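Zinc chaperone AztD (Citrobacter koseri, PDB 6CMK) acts as a periplasmic zinc chaperone, binding zinc ions and handing one of them directly to the solute-binding protein AztC of the AztABCD transport system. Local coordinates at residues Gln295-Phe303 with Ala313-Lys321; Ser335-Ser343 with Val364-Leu375. All blocks are in the same frame, centred on the assembly; numbering follows the deposited sequence. Where two conformers were deposited one is given.

Interaction 1: Gln295-Phe303 with Ala313-Lys321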
loop_
_atom_site.group_PDB
_atom_site.type_symbol
_atom_site.label_atom_id
_atom_site.label_comp_id
_atom_site.label_asym_id
_atom_site.label_seq_id
_atom_site.Cartn_x
_atom_site.Cartn_y
_atom_site.Cartn_z
ATOM N N GLN B 295 -1.053 26.743 -17.973
ATOM C CA GLN B 295 -0.579 28.103 -17.781
ATOM C C GLN B 295 -1.149 28.663 -16.486
ATOM O O GLN B 295 -2.369 28.662 -16.288
ATOM C CB GLN B 295 -1.001 28.976 -18.958
ATOM C CG GLN B 295 -0.636 30.446 -18.799
ATOM C CD GLN B 295 0.852 30.673 -18.887
ATOM O OE1 GLN B 295 1.480 30.355 -19.896
ATOM N NE2 GLN B 295 1.428 31.238 -17.831
ATOM N N LEU B 296 -0.255 29.143 -15.597
ATOM C CA LEU B 296 -0.710 29.729 -14.352
ATOM C C LEU B 296 -0.896 31.232 -14.524
ATOM O O LEU B 296 -0.170 31.869 -15.296
ATOM C CB LEU B 296 0.296 29.475 -13.237
ATOM C CG LEU B 296 0.731 28.027 -13.066
ATOM C CD1 LEU B 296 1.895 27.951 -12.097
ATOM C CD2 LEU B 296 -0.439 27.183 -12.592
ATOM N N PRO B 297 -1.854 31.824 -13.810
ATOM C CA PRO B 297 -2.039 33.278 -13.932
ATOM C C PRO B 297 -0.866 34.080 -13.397
ATOM O O PRO B 297 -0.571 35.143 -13.950
ATOM C CB PRO B 297 -3.330 33.548 -13.144
ATOM C CG PRO B 297 -3.572 32.344 -12.320
ATOM C CD PRO B 297 -2.887 31.187 -12.974
ATOM N N THR B 298 -0.199 33.618 -12.341
ATOM C CA THR B 298 1.011 34.249 -11.836
ATOM C C THR B 298 2.039 33.157 -11.569
ATOM O O THR B 298 1.807 31.975 -11.845
ATOM C CB THR B 298 0.748 35.070 -10.565
ATOM O OG1 THR B 298 0.184 34.228 -9.550
ATOM C CG2 THR B 298 -0.210 36.217 -10.847
ATOM N N ARG B 299 3.181 33.548 -11.016
ATOM C CA ARG B 299 4.303 32.623 -10.892
ATOM C C ARG B 299 4.099 31.618 -9.764
ATOM O O ARG B 299 3.490 31.908 -8.729
ATOM C CB ARG B 299 5.597 33.404 -10.677
ATOM C CG ARG B 299 6.127 33.989 -11.965
ATOM C CD ARG B 299 7.213 35.010 -11.723
ATOM N NE ARG B 299 6.686 36.215 -11.101
ATOM C CZ ARG B 299 7.434 37.248 -10.729
ATOM N NH1 ARG B 299 8.747 37.213 -10.913
ATOM N NH2 ARG B 299 6.867 38.311 -10.169
ATOM N N ARG B 300 4.635 30.425 -9.985
ATOM C CA ARG B 300 4.497 29.317 -9.048
ATOM C C ARG B 300 5.393 29.503 -7.827
ATOM O O ARG B 300 6.582 29.823 -7.952
ATOM C CB ARG B 300 4.842 28.016 -9.767
ATOM C CG ARG B 300 4.725 26.772 -8.934
ATOM C CD ARG B 300 5.147 25.564 -9.748
ATOM N NE ARG B 300 6.587 25.624 -9.904
ATOM C CZ ARG B 300 7.449 25.228 -8.978
ATOM N NH1 ARG B 300 7.011 24.679 -7.848
ATOM N NH2 ARG B 300 8.746 25.367 -9.188
ATOM N N VAL B 301 4.816 29.308 -6.643
ATOM C CA VAL B 301 5.555 29.292 -5.386
ATOM C C VAL B 301 5.868 27.867 -4.938
ATOM O O VAL B 301 6.980 27.580 -4.490
ATOM C CB VAL B 301 4.755 30.044 -4.297
ATOM C CG1 VAL B 301 5.412 29.878 -2.917
ATOM C CG2 VAL B 301 4.614 31.531 -4.650
ATOM N N HIS B 302 4.893 26.966 -5.045
ATOM C CA HIS B 302 5.043 25.606 -4.539
ATOM C C HIS B 302 3.974 24.722 -5.166
ATOM O O HIS B 302 2.936 25.213 -5.606
ATOM C CB HIS B 302 4.925 25.585 -3.009
ATOM C CG HIS B 302 5.347 24.292 -2.385
ATOM N ND1 HIS B 302 4.570 23.622 -1.463
ATOM C CD2 HIS B 302 6.462 23.544 -2.560
ATOM C CE1 HIS B 302 5.203 22.521 -1.084
ATOM N NE2 HIS B 302 6.352 22.453 -1.736
ATOM N N PHE B 303 4.231 23.416 -5.222
ATOM C CA PHE B 303 3.154 22.501 -5.567
ATOM C C PHE B 303 3.339 21.171 -4.843
ATOM O O PHE B 303 4.437 20.827 -4.397
ATOM C CB PHE B 303 2.991 22.317 -7.098
ATOM C CG PHE B 303 4.256 21.975 -7.890
ATOM C CD1 PHE B 303 5.413 21.482 -7.311
ATOM C CD2 PHE B 303 4.240 22.176 -9.269
ATOM C CE1 PHE B 303 6.525 21.182 -8.098
ATOM C CE2 PHE B 303 5.335 21.887 -10.055
ATOM C CZ PHE B 303 6.481 21.386 -9.473
ATOM N N ALA B 313 -4.003 17.697 -7.639
ATOM C CA ALA B 313 -2.781 18.258 -7.077
ATOM C C ALA B 313 -3.051 19.729 -6.790
ATOM O O ALA B 313 -4.082 20.272 -7.177
ATOM C CB ALA B 313 -1.583 18.110 -8.018
ATOM N N TYR B 314 -2.128 20.374 -6.094
ATOM C CA TYR B 314 -2.303 21.777 -5.730
ATOM C C TYR B 314 -1.061 22.583 -6.069
ATOM O O TYR B 314 0.059 22.124 -5.869
ATOM C CB TYR B 314 -2.615 21.929 -4.233
ATOM C CG TYR B 314 -3.746 21.037 -3.844
ATOM C CD1 TYR B 314 -5.028 21.285 -4.307
ATOM C CD2 TYR B 314 -3.525 19.906 -3.084
ATOM C CE1 TYR B 314 -6.058 20.433 -3.995
ATOM C CE2 TYR B 314 -4.543 19.054 -2.768
ATOM C CZ TYR B 314 -5.806 19.325 -3.217
ATOM O OH TYR B 314 -6.826 18.457 -2.903
ATOM N N VAL B 315 -1.276 23.788 -6.593
ATOM C CA VAL B 315 -0.202 24.740 -6.857
ATOM C C VAL B 315 -0.518 26.023 -6.111
ATOM O O VAL B 315 -1.652 26.515 -6.165
ATOM C CB VAL B 315 -0.035 25.035 -8.358
ATOM C CG1 VAL B 315 1.278 25.782 -8.601
ATOM C CG2 VAL B 315 -0.101 23.773 -9.182
ATOM N N PHE B 316 0.475 26.560 -5.416
ATOM C CA PHE B 316 0.353 27.869 -4.789
ATOM C C PHE B 316 1.102 28.882 -5.644
ATOM O O PHE B 316 2.224 28.622 -6.082
ATOM C CB PHE B 316 0.921 27.862 -3.367
ATOM C CG PHE B 316 0.510 29.057 -2.549
ATOM C CD1 PHE B 316 1.283 30.198 -2.532
ATOM C CD2 PHE B 316 -0.658 29.032 -1.813
ATOM C CE1 PHE B 316 0.899 31.299 -1.789
ATOM C CE2 PHE B 316 -1.047 30.124 -1.069
ATOM C CZ PHE B 316 -0.267 31.261 -1.058
ATOM N N THR B 317 0.476 30.032 -5.886
ATOM C CA THR B 317 1.041 31.043 -6.768
ATOM C C THR B 317 1.317 32.322 -5.984
ATOM O O THR B 317 0.800 32.527 -4.883
ATOM C CB THR B 317 0.109 31.326 -7.966
ATOM O OG1 THR B 317 -1.255 31.423 -7.529
ATOM C CG2 THR B 317 0.220 30.220 -9.016
ATOM N N GLU B 318 2.157 33.177 -6.572
ATOM C CA GLU B 318 2.677 34.345 -5.870
ATOM C C GLU B 318 1.581 35.339 -5.507
ATOM O O GLU B 318 1.782 36.152 -4.600
ATOM C CB GLU B 318 3.745 35.025 -6.724
ATOM C CG GLU B 318 3.206 35.596 -8.025
ATOM C CD GLU B 318 4.277 36.247 -8.871
ATOM O OE1 GLU B 318 4.150 36.215 -10.116
ATOM O OE2 GLU B 318 5.245 36.788 -8.292
ATOM N N ASP B 319 0.426 35.267 -6.166
ATOM C CA ASP B 319 -0.690 36.152 -5.863
ATOM C C ASP B 319 -1.352 35.841 -4.528
ATOM O O ASP B 319 -2.253 36.584 -4.118
ATOM C CB ASP B 319 -1.740 36.086 -6.982
ATOM C CG ASP B 319 -2.147 34.672 -7.333
ATOM O OD1 ASP B 319 -1.880 33.764 -6.528
ATOM O OD2 ASP B 319 -2.732 34.470 -8.421
ATOM N N GLY B 320 -0.930 34.786 -3.837
ATOM C CA GLY B 320 -1.549 34.391 -2.590
ATOM C C GLY B 320 -2.620 33.334 -2.725
ATOM O O GLY B 320 -3.284 33.019 -1.733
ATOM N N LYS B 321 -2.808 32.778 -3.911
ATOM C CA LYS B 321 -3.901 31.854 -4.162
ATOM C C LYS B 321 -3.418 30.410 -4.181
ATOM O O LYS B 321 -2.316 30.092 -4.640
ATOM C CB LYS B 321 -4.596 32.155 -5.490
ATOM C CG LYS B 321 -5.344 33.482 -5.552
ATOM C CD LYS B 321 -6.214 33.486 -6.802
ATOM C CE LYS B 321 -6.896 34.814 -7.060
ATOM N NZ LYS B 321 -7.900 34.646 -8.152
#

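Interaction 2: Ser335-Ser343 with Val364-Leu375. With EDO (1,2-ethanediol), chain L.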
loop_
_atom_site.group_PDB
_atom_site.type_symbol
_atom_site.label_atom_id
_atom_site.label_comp_id
_atom_site.label_asym_id
_atom_site.label_seq_id
_atom_site.Cartn_x
_atom_site.Cartn_y
_atom_site.Cartn_z
ATOM N N SER B 335 -9.667 28.106 -7.739
ATOM C CA SER B 335 -8.644 28.833 -6.996
ATOM C C SER B 335 -9.292 29.525 -5.807
ATOM O O SER B 335 -10.465 29.896 -5.856
ATOM C CB SER B 335 -7.945 29.879 -7.875
ATOM O OG SER B 335 -7.401 29.284 -9.039
ATOM N N VAL B 336 -8.515 29.710 -4.742
ATOM C CA VAL B 336 -8.983 30.404 -3.547
ATOM C C VAL B 336 -7.822 31.196 -2.954
ATOM O O VAL B 336 -6.687 30.713 -2.907
ATOM C CB VAL B 336 -9.572 29.418 -2.510
ATOM C CG1 VAL B 336 -8.490 28.520 -1.913
ATOM C CG2 VAL B 336 -10.303 30.169 -1.406
ATOM N N ARG B 337 -8.108 32.418 -2.507
ATOM C CA ARG B 337 -7.097 33.244 -1.862
ATOM C C ARG B 337 -6.853 32.750 -0.440
ATOM O O ARG B 337 -7.799 32.578 0.334
ATOM C CB ARG B 337 -7.540 34.707 -1.848
ATOM C CG ARG B 337 -6.522 35.648 -1.236
ATOM C CD ARG B 337 -6.800 37.093 -1.628
ATOM N NE ARG B 337 -6.469 37.309 -3.031
ATOM C CZ ARG B 337 -5.226 37.436 -3.488
ATOM N NH1 ARG B 337 -4.196 37.380 -2.650
ATOM N NH2 ARG B 337 -5.012 37.621 -4.783
ATOM N N VAL B 338 -5.582 32.527 -0.097
ATOM C CA VAL B 338 -5.199 32.004 1.206
ATOM C C VAL B 338 -4.321 32.975 1.984
ATOM O O VAL B 338 -4.491 33.131 3.198
ATOM C CB VAL B 338 -4.493 30.640 1.056
ATOM C CG1 VAL B 338 -3.999 30.130 2.411
ATOM C CG2 VAL B 338 -5.441 29.650 0.399
ATOM N N THR B 339 -3.358 33.619 1.320
ATOM C CA THR B 339 -2.471 34.576 1.967
ATOM C C THR B 339 -2.480 35.881 1.173
ATOM O O THR B 339 -3.035 35.963 0.070
ATOM C CB THR B 339 -1.037 34.019 2.094
ATOM O OG1 THR B 339 -0.439 33.887 0.804
ATOM C CG2 THR B 339 -1.017 32.642 2.786
ATOM N N ASP B 340 -1.889 36.929 1.753
ATOM C CA ASP B 340 -1.514 38.078 0.945
ATOM C C ASP B 340 -0.522 37.631 -0.125
ATOM O O ASP B 340 0.126 36.594 0.017
ATOM C CB ASP B 340 -0.882 39.174 1.798
ATOM C CG ASP B 340 -1.902 39.951 2.611
ATOM O OD1 ASP B 340 -3.024 40.184 2.112
ATOM O OD2 ASP B 340 -1.571 40.336 3.751
ATOM N N PRO B 341 -0.374 38.403 -1.200
ATOM C CA PRO B 341 0.624 38.045 -2.210
ATOM C C PRO B 341 2.014 37.913 -1.606
ATOM O O PRO B 341 2.374 38.605 -0.650
ATOM C CB PRO B 341 0.558 39.207 -3.207
ATOM C CG PRO B 341 -0.791 39.776 -3.040
ATOM C CD PRO B 341 -1.124 39.613 -1.582
ATOM N N TYR B 342 2.784 36.996 -2.172
ATOM C CA TYR B 342 4.218 36.882 -1.940
ATOM C C TYR B 342 4.906 37.059 -3.295
ATOM O O TYR B 342 5.455 36.101 -3.846
ATOM C CB TYR B 342 4.578 35.521 -1.314
ATOM C CG TYR B 342 4.347 35.322 0.181
ATOM C CD1 TYR B 342 3.072 35.095 0.702
ATOM C CD2 TYR B 342 5.425 35.267 1.059
ATOM C CE1 TYR B 342 2.884 34.863 2.069
ATOM C CE2 TYR B 342 5.244 35.045 2.416
ATOM C CZ TYR B 342 3.978 34.842 2.917
ATOM O OH TYR B 342 3.831 34.610 4.270
ATOM N N SER B 343 4.833 38.270 -3.851
ATOM C CA SER B 343 5.428 38.546 -5.156
ATOM C C SER B 343 6.913 38.200 -5.136
ATOM O O SER B 343 7.671 38.761 -4.343
ATOM C CB SER B 343 5.226 40.018 -5.514
ATOM O OG SER B 343 5.833 40.339 -6.753
ATOM N N VAL B 364 -1.471 25.241 4.450
ATOM C CA VAL B 364 -0.632 26.207 3.755
ATOM C C VAL B 364 0.071 27.044 4.808
ATOM O O VAL B 364 -0.588 27.728 5.599
ATOM C CB VAL B 364 -1.446 27.108 2.806
ATOM C CG1 VAL B 364 -0.526 28.127 2.136
ATOM C CG2 VAL B 364 -2.173 26.276 1.758
ATOM N N THR B 365 1.401 26.997 4.826
ATOM C CA THR B 365 2.126 27.830 5.766
ATOM C C THR B 365 2.104 29.274 5.293
ATOM O O THR B 365 2.122 29.559 4.092
ATOM C CB THR B 365 3.565 27.357 5.940
ATOM O OG1 THR B 365 4.254 27.386 4.682
ATOM C CG2 THR B 365 3.591 25.945 6.504
ATOM N N ASP B 366 2.033 30.182 6.257
ATOM C CA ASP B 366 2.030 31.623 6.004
ATOM C C ASP B 366 3.133 32.179 6.887
ATOM O O ASP B 366 2.866 32.731 7.964
ATOM C CB ASP B 366 0.668 32.254 6.307
ATOM C CG ASP B 366 0.559 33.670 5.790
ATOM O OD1 ASP B 366 1.612 34.256 5.472
ATOM O OD2 ASP B 366 -0.572 34.206 5.710
ATOM N N PRO B 367 4.395 32.040 6.467
ATOM C CA PRO B 367 5.500 32.322 7.402
ATOM C C PRO B 367 5.493 33.737 7.958
ATOM O O PRO B 367 5.776 33.919 9.147
ATOM C CB PRO B 367 6.759 32.032 6.568
ATOM C CG PRO B 367 6.307 31.836 5.156
ATOM C CD PRO B 367 4.865 31.443 5.205
ATOM N N LEU B 368 5.163 34.740 7.146
ATOM C CA LEU B 368 5.192 36.117 7.621
ATOM C C LEU B 368 4.111 36.406 8.655
ATOM O O LEU B 368 4.204 37.421 9.353
ATOM C CB LEU B 368 5.052 37.078 6.438
ATOM C CG LEU B 368 6.153 36.969 5.381
ATOM C CD1 LEU B 368 6.043 38.104 4.376
ATOM C CD2 LEU B 368 7.541 36.944 6.014
ATOM N N LYS B 369 3.086 35.559 8.763
ATOM C CA LYS B 369 2.028 35.744 9.747
ATOM C C LYS B 369 2.089 34.724 10.879
ATOM O O LYS B 369 1.202 34.715 11.737
ATOM C CB LYS B 369 0.664 35.683 9.066
ATOM C CG LYS B 369 0.451 36.732 7.984
ATOM C CD LYS B 369 0.283 38.135 8.550
ATOM C CE LYS B 369 -0.044 39.131 7.446
ATOM N NZ LYS B 369 -1.360 38.857 6.798
ATOM N N SER B 370 3.108 33.871 10.903
ATOM C CA SER B 370 3.275 32.885 11.964
ATOM C C SER B 370 2.022 32.026 12.120
ATOM O O SER B 370 1.519 31.818 13.224
ATOM C CB SER B 370 3.622 33.566 13.287
ATOM O OG SER B 370 4.747 34.413 13.157
ATOM N N LYS B 371 1.512 31.511 11.000
ATOM C CA LYS B 371 0.335 30.654 11.070
ATOM C C LYS B 371 0.327 29.677 9.907
ATOM O O LYS B 371 1.081 29.818 8.938
ATOM C CB LYS B 371 -0.964 31.476 11.093
ATOM C CG LYS B 371 -1.282 32.260 9.819
ATOM C CD LYS B 371 -2.527 33.165 9.990
ATOM C CE LYS B 371 -2.343 34.236 11.071
ATOM N NZ LYS B 371 -3.576 35.029 11.372
ATOM N N ILE B 372 -0.510 28.649 10.051
ATOM C CA ILE B 372 -0.833 27.709 8.989
ATOM C C ILE B 372 -2.324 27.827 8.728
ATOM O O ILE B 372 -3.122 27.742 9.668
ATOM C CB ILE B 372 -0.469 26.264 9.380
ATOM C CG1 ILE B 372 1.021 26.168 9.723
ATOM C CG2 ILE B 372 -0.855 25.286 8.268
ATOM C CD1 ILE B 372 1.413 24.850 10.372
ATOM N N ILE B 373 -2.698 28.020 7.463
ATOM C CA ILE B 373 -4.104 28.057 7.066
ATOM C C ILE B 373 -4.561 26.635 6.766
ATOM O O ILE B 373 -3.841 25.865 6.121
ATOM C CB ILE B 373 -4.318 28.965 5.840
ATOM C CG1 ILE B 373 -3.687 30.343 6.048
ATOM C CG2 ILE B 373 -5.805 29.074 5.526
ATOM C CD1 ILE B 373 -4.024 31.011 7.362
ATOM N N VAL B 374 -5.763 26.282 7.222
ATOM C CA VAL B 374 -6.307 24.937 7.043
ATOM C C VAL B 374 -7.546 25.032 6.166
ATOM O O VAL B 374 -8.478 25.779 6.486
ATOM C CB VAL B 374 -6.656 24.273 8.387
ATOM C CG1 VAL B 374 -7.066 22.824 8.170
ATOM C CG2 VAL B 374 -5.489 24.352 9.358
ATOM N N LEU B 375 -7.558 24.275 5.076
ATOM C CA LEU B 375 -8.685 24.249 4.155
ATOM C C LEU B 375 -9.282 22.856 4.091
ATOM O O LEU B 375 -8.566 21.856 4.142
ATOM C CB LEU B 375 -8.273 24.653 2.737
ATOM C CG LEU B 375 -7.705 26.057 2.563
ATOM C CD1 LEU B 375 -6.179 26.056 2.681
ATOM C CD2 LEU B 375 -8.149 26.605 1.222
HETATM C C1 EDO L . -7.795 35.251 2.941
HETATM O O1 EDO L . -9.117 35.405 2.415
HETATM C C2 EDO L . -6.980 36.510 2.672
HETATM O O2 EDO L . -5.620 36.296 3.066
HETATM O O HOH W 1 -3.371 34.115 5.627
HETATM O O HOH W 2 -0.635 36.646 4.535
#

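Interaction 1: Gln295-Phe303 with Ala313-Lys321
The guanidinium of Arg299 meets Glu318 at its edge: OE1 of Glu318 lies near the guanidinium plane, 2.7 Å from Arg299 NE in a salt bridge, while the carboxylate is turned 67° against that plane. The same OE1 also takes the backbone N of Arg299 at 3.0 Å, and both donors come from one face of the carboxylate. The ring of Phe316 has Val301 CB at its edge, 3.9 Å from CD1, and the carbonyl O of Lys321 over one face, offset toward the rim. On the other side of the hairpin, Arg300 lays NH1 over the centre of the Phe303 ring, 3.5 Å above its plane.

Strands 300-303 and 313-317, the first two of a beta-propeller blade, run antiparallel with a classic beta bulge, Val301 and His302 both facing Phe316. Phe316 O accepts a hydrogen bond from Val301 N at 2.7 Å and a weak one from His302 N. Beyond the strand, Glu318 N returns a bond to Arg299 O at 2.8 Å. Glu318 CG sits between its backbone N and carbonyl carbon (chi1 65°), from where the extended chain reaches back to Arg299. With Met344 N bonded to OE2, both carboxylate oxygens are engaged, which probably stabilises the charged form of Glu318.

Interaction 2: Ser335-Ser343 with Val364-Leu375
Tyr342, Val338 and Thr339 of the segment that leaves one beta-propeller blade pack onto a hairpin of the next, strands 361-366 and 371-376. Tyr342 has the most surface buried. Its OH donates to Asp366 OD1 at 2.5 Å, nearly along the C-O axis of that oxygen and in the plane of the ring, with the carboxylate turned 62° from the ring. The same hydroxyl accepts Leu368 N at 3.2 Å, so two bonds to the same hairpin turn hold it, while CE2 lies 3.6 Å from Leu368 CG.

Val338 is the apolar counterpart. Its CG1, anti to the backbone N (chi1 176°), runs alongside Ile373, the two side chains pointing opposite ways, with 3.6 Å between CG1 and Ile373 CB; it also touches Val364. Val336 and Leu375 extend this patch tip to tip. Phe316, from strand 312-317 of the first blade, packs on Val338, Thr339 and Val364.

Thr339 turns its methyl CG2 to Asp366 OD2. Two waters donate to that oxygen, one also donating to Val338 O, the other accepting from Asp340 N and Lys369 NZ. At the exposed margin a long, weak salt bridge joins Lys369 NZ to Asp340 OD2, 3.4 Å apart.

Following the chain from the N terminus, Gln295-Phe303 leaves the last strand of one propeller blade and starts the next; interaction 1 then closes a short loop when Ala313-Lys321 returns beside it as a hairpin. Strands 321-326 and 331-337 complete that blade. Interaction 2 opens only here and closes a longer loop when Val364-Leu375 arrives in the following blade, so the two contacts lie in series and neither encloses nor crosses the other. One is within a blade, the other between blades. They touch where 335-343 passes the turn after strand 312-317: Tyr342 N probably hydrogen-bonds to Glu318 O, and Pro341 CB packs against the same carbonyl oxygen.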